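Local coordinates for protein PHO85 cyclin-10 (Saccharomyces cerevisiae, PDB 4KRD) that partners the cyclin-dependent kinase PHO85 as its regulatory cyclin, directing it to phosphorylate and negatively regulate glycogen synthase GSY2, at residues Glu38-Leu49 against Lys196-Cys206. Numbering follows the deposited sequence.
Sequences EALANFKETIEL and KLLLNELRSFC
A knob-into-hole packing joins helix 36-54, the first of this cyclin domain, to helix 189-203, the last: the side chain of Leu199 sits among Asn42, Glu45, Thr46 and Leu49. The axes of the two short segments approach to 10.1 Å, their N-to-C directions differing by 42°, nearer parallel than antiparallel. With CG anti to the backbone N (chi1 168°) Leu199 reaches into the hole, and its branches part there: CD2 lies 3.5 Å from Asn42 OD1, whereas CD1 packs 3.8 Å from Leu49 CD1. The other methyl of Leu49, CD2, meets Cys206 SG at 3.8 Å. Two salt bridges line one edge of this packing. Lys196, extended throughout, brings NZ to Glu38 OE2 (3.2 Å) on the syn side but tilted from the carboxylate plane. Arg203 bends instead, presenting NH1 to Glu45 OE1 at 2.8 Å and donating from it to Glu45 OE2 at 3.2 Å, with carboxylate and guanidinium planes 51° apart; Leu199 CG lies over one guanidinium face. Thr46 OG1 turns back to its own helix, donating to Asn42 O (2.7 Å). Around this pair, Thr106 of helix 99-113 touches Thr46 and Phe43, helix 130-148 packs on Phe43 and Ile47, and Leu122 of strand 122-124 touches Leu198 and Leu202.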
loop_
_atom_site.group_PDB
_atom_site.type_symbol
_atom_site.label_atom_id
_atom_site.label_comp_id
_atom_site.label_asym_id
_atom_site.label_seq_id
_atom_site.Cartn_x
_atom_site.Cartn_y
_atom_site.Cartn_z
ATOM N N GLU B 38 -0.216 20.870 17.511
ATOM C CA GLU B 38 -0.696 19.866 18.456
ATOM C C GLU B 38 -0.153 18.471 18.108
ATOM O O GLU B 38 0.299 17.734 18.994
ATOM C CB GLU B 38 -2.229 19.857 18.535
ATOM C CG GLU B 38 -2.766 18.893 19.587
ATOM C CD GLU B 38 -4.273 18.962 19.749
ATOM O OE1 GLU B 38 -4.790 20.057 20.054
ATOM O OE2 GLU B 38 -4.940 17.917 19.588
ATOM N N ALA B 39 -0.187 18.120 16.822
ATOM C CA ALA B 39 0.433 16.881 16.343
ATOM C C ALA B 39 1.872 16.769 16.854
ATOM O O ALA B 39 2.278 15.732 17.394
ATOM C CB ALA B 39 0.404 16.831 14.826
ATOM N N LEU B 40 2.636 17.849 16.688
ATOM C CA LEU B 40 4.024 17.904 17.146
ATOM C C LEU B 40 4.152 17.764 18.658
ATOM O O LEU B 40 5.051 17.078 19.151
ATOM C CB LEU B 40 4.685 19.211 16.706
ATOM C CG LEU B 40 5.015 19.352 15.226
ATOM C CD1 LEU B 40 5.638 20.706 14.970
ATOM C CD2 LEU B 40 5.970 18.243 14.836
ATOM N N ALA B 41 3.263 18.426 19.393
ATOM C CA ALA B 41 3.256 18.344 20.852
ATOM C C ALA B 41 2.905 16.939 21.358
ATOM O O ALA B 41 3.520 16.440 22.297
ATOM C CB ALA B 41 2.293 19.384 21.442
ATOM N N ASN B 42 1.915 16.301 20.742
ATOM C CA ASN B 42 1.534 14.952 21.146
ATOM C C ASN B 42 2.667 13.965 20.909
ATOM O O ASN B 42 2.856 13.029 21.676
ATOM C CB ASN B 42 0.273 14.499 20.407
ATOM C CG ASN B 42 -0.935 15.338 20.761
ATOM O OD1 ASN B 42 -0.904 16.114 21.719
ATOM N ND2 ASN B 42 -2.006 15.191 19.990
ATOM N N PHE B 43 3.416 14.193 19.835
ATOM C CA PHE B 43 4.551 13.365 19.472
ATOM C C PHE B 43 5.608 13.474 20.571
ATOM O O PHE B 43 6.029 12.476 21.156
ATOM C CB PHE B 43 5.090 13.860 18.120
ATOM C CG PHE B 43 6.145 12.980 17.498
ATOM C CD1 PHE B 43 6.283 11.650 17.861
ATOM C CD2 PHE B 43 6.982 13.492 16.511
ATOM C CE1 PHE B 43 7.245 10.846 17.264
ATOM C CE2 PHE B 43 7.948 12.700 15.909
ATOM C CZ PHE B 43 8.086 11.373 16.299
ATOM N N LYS B 44 6.028 14.700 20.856
ATOM C CA LYS B 44 6.995 14.960 21.925
ATOM C C LYS B 44 6.538 14.422 23.278
ATOM O O LYS B 44 7.312 13.794 24.001
ATOM C CB LYS B 44 7.281 16.461 22.018
ATOM N N GLU B 45 5.276 14.645 23.619
ATOM C CA GLU B 45 4.785 14.239 24.940
ATOM C C GLU B 45 4.709 12.716 25.080
ATOM O O GLU B 45 4.942 12.167 26.161
ATOM C CB GLU B 45 3.434 14.894 25.237
ATOM C CG GLU B 45 3.025 14.812 26.698
ATOM C CD GLU B 45 1.646 15.394 26.946
ATOM O OE1 GLU B 45 1.061 15.952 25.997
ATOM O OE2 GLU B 45 1.144 15.291 28.086
ATOM N N THR B 46 4.404 12.027 23.981
ATOM C CA THR B 46 4.408 10.563 23.975
ATOM C C THR B 46 5.805 10.057 24.289
ATOM O O THR B 46 5.984 9.136 25.090
ATOM C CB THR B 46 3.943 9.998 22.609
ATOM O OG1 THR B 46 2.605 10.431 22.331
ATOM C CG2 THR B 46 3.982 8.472 22.604
ATOM N N ILE B 47 6.801 10.667 23.656
ATOM C CA ILE B 47 8.187 10.320 23.943
ATOM C C ILE B 47 8.532 10.558 25.424
ATOM O O ILE B 47 9.115 9.701 26.087
ATOM C CB ILE B 47 9.164 11.098 23.059
ATOM C CG1 ILE B 47 9.032 10.624 21.606
ATOM C CG2 ILE B 47 10.585 10.873 23.567
ATOM C CD1 ILE B 47 9.542 11.621 20.566
ATOM N N GLU B 48 8.155 11.718 25.943
ATOM C CA GLU B 48 8.435 12.013 27.347
ATOM C C GLU B 48 7.809 10.998 28.290
ATOM O O GLU B 48 8.441 10.594 29.258
ATOM C CB GLU B 48 8.016 13.440 27.701
ATOM C CG GLU B 48 8.902 14.473 27.027
ATOM C CD GLU B 48 8.387 15.894 27.174
ATOM O OE1 GLU B 48 7.426 16.109 27.959
ATOM O OE2 GLU B 48 8.949 16.792 26.499
ATOM N N LEU B 49 6.581 10.564 28.005
ATOM C CA LEU B 49 5.918 9.586 28.875
ATOM C C LEU B 49 6.511 8.186 28.761
ATOM O O LEU B 49 6.650 7.475 29.755
ATOM C CB LEU B 49 4.406 9.577 28.655
ATOM C CG LEU B 49 3.729 10.884 29.065
ATOM C CD1 LEU B 49 2.272 10.910 28.666
ATOM C CD2 LEU B 49 3.885 11.120 30.577
ATOM N N LYS B 196 -3.520 9.948 19.595
ATOM C CA LYS B 196 -3.947 10.876 20.640
ATOM C C LYS B 196 -4.631 10.170 21.818
ATOM O O LYS B 196 -4.435 10.545 22.974
ATOM C CB LYS B 196 -4.858 11.969 20.070
ATOM C CG LYS B 196 -5.234 13.023 21.112
ATOM C CD LYS B 196 -6.154 14.104 20.543
ATOM C CE LYS B 196 -6.455 15.166 21.605
ATOM N NZ LYS B 196 -7.248 16.308 21.073
ATOM N N LEU B 197 -5.431 9.152 21.534
ATOM C CA LEU B 197 -6.105 8.424 22.604
ATOM C C LEU B 197 -5.127 7.678 23.528
ATOM O O LEU B 197 -5.337 7.618 24.747
ATOM C CB LEU B 197 -7.176 7.482 22.037
ATOM C CG LEU B 197 -8.211 8.154 21.118
ATOM C CD1 LEU B 197 -9.215 7.146 20.569
ATOM C CD2 LEU B 197 -8.935 9.301 21.823
ATOM N N LEU B 198 -4.054 7.120 22.968
ATOM C CA LEU B 198 -3.051 6.438 23.799
ATOM C C LEU B 198 -2.266 7.418 24.672
ATOM O O LEU B 198 -1.871 7.092 25.791
ATOM C CB LEU B 198 -2.081 5.610 22.941
ATOM C CG LEU B 198 -2.697 4.426 22.188
ATOM C CD1 LEU B 198 -1.764 3.923 21.089
ATOM C CD2 LEU B 198 -3.069 3.298 23.149
ATOM N N LEU B 199 -2.018 8.607 24.137
ATOM C CA LEU B 199 -1.332 9.653 24.879
ATOM C C LEU B 199 -2.175 10.086 26.077
ATOM O O LEU B 199 -1.653 10.296 27.172
ATOM C CB LEU B 199 -1.086 10.852 23.969
ATOM C CG LEU B 199 -0.637 12.131 24.662
ATOM C CD1 LEU B 199 0.700 11.903 25.349
ATOM C CD2 LEU B 199 -0.556 13.280 23.672
ATOM N N ASN B 200 -3.480 10.223 25.860
ATOM C CA ASN B 200 -4.399 10.551 26.950
ATOM C C ASN B 200 -4.390 9.476 28.028
ATOM O O ASN B 200 -4.331 9.783 29.223
ATOM C CB ASN B 200 -5.824 10.804 26.427
ATOM C CG ASN B 200 -5.934 12.107 25.646
ATOM O OD1 ASN B 200 -5.008 12.916 25.631
ATOM N ND2 ASN B 200 -7.068 12.318 25.003
ATOM N N GLU B 201 -4.425 8.214 27.609
ATOM C CA GLU B 201 -4.378 7.102 28.554
ATOM C C GLU B 201 -3.070 7.077 29.358
ATOM O O GLU B 201 -3.090 6.894 30.572
ATOM C CB GLU B 201 -4.616 5.766 27.836
ATOM C CG GLU B 201 -4.814 4.571 28.769
ATOM C CD GLU B 201 -5.214 3.308 28.025
ATOM O OE1 GLU B 201 -5.349 3.368 26.785
ATOM O OE2 GLU B 201 -5.388 2.257 28.676
ATOM N N LEU B 202 -1.938 7.273 28.692
ATOM C CA LEU B 202 -0.653 7.303 29.391
ATOM C C LEU B 202 -0.609 8.474 30.361
ATOM O O LEU B 202 -0.202 8.346 31.520
ATOM C CB LEU B 202 0.484 7.471 28.394
ATOM C CG LEU B 202 0.892 6.242 27.596
ATOM C CD1 LEU B 202 1.818 6.656 26.461
ATOM C CD2 LEU B 202 1.556 5.250 28.522
ATOM N N ARG B 203 -1.017 9.622 29.847
ATOM C CA ARG B 203 -1.073 10.855 30.597
ATOM C C ARG B 203 -1.800 10.616 31.917
ATOM O O ARG B 203 -1.379 11.103 32.960
ATOM C CB ARG B 203 -1.790 11.914 29.752
ATOM C CG ARG B 203 -1.576 13.340 30.184
ATOM C CD ARG B 203 -1.418 14.247 28.969
ATOM N NE ARG B 203 -2.587 14.268 28.097
ATOM C CZ ARG B 203 -2.674 15.022 27.003
ATOM N NH1 ARG B 203 -1.663 15.807 26.661
ATOM N NH2 ARG B 203 -3.768 15.000 26.253
ATOM N N SER B 204 -2.871 9.832 31.862
ATOM C CA SER B 204 -3.704 9.579 33.031
ATOM C C SER B 204 -3.056 8.692 34.093
ATOM O O SER B 204 -3.563 8.600 35.216
ATOM C CB SER B 204 -5.039 8.973 32.601
ATOM O OG SER B 204 -4.910 7.576 32.415
ATOM N N PHE B 205 -1.950 8.052 33.780
ATOM C CA PHE B 205 -1.294 7.229 34.772
ATOM C C PHE B 205 -0.084 7.890 35.343
ATOM O O PHE B 205 0.404 7.499 36.346
ATOM C CB PHE B 205 -0.845 5.903 34.192
ATOM C CG PHE B 205 -1.936 5.082 33.626
ATOM C CD1 PHE B 205 -3.155 5.016 34.225
ATOM C CD2 PHE B 205 -1.727 4.377 32.480
ATOM C CE1 PHE B 205 -4.132 4.261 33.674
ATOM C CE2 PHE B 205 -2.689 3.635 31.949
ATOM C CZ PHE B 205 -3.884 3.566 32.536
ATOM N N CYS B 206 0.427 8.882 34.678
ATOM C CA CYS B 206 1.619 9.507 35.158
ATOM C C CYS B 206 1.291 10.756 35.963
ATOM O O CYS B 206 1.400 11.869 35.474
ATOM C CB CYS B 206 2.550 9.827 33.986
ATOM S SG CYS B 206 3.183 8.398 33.118
#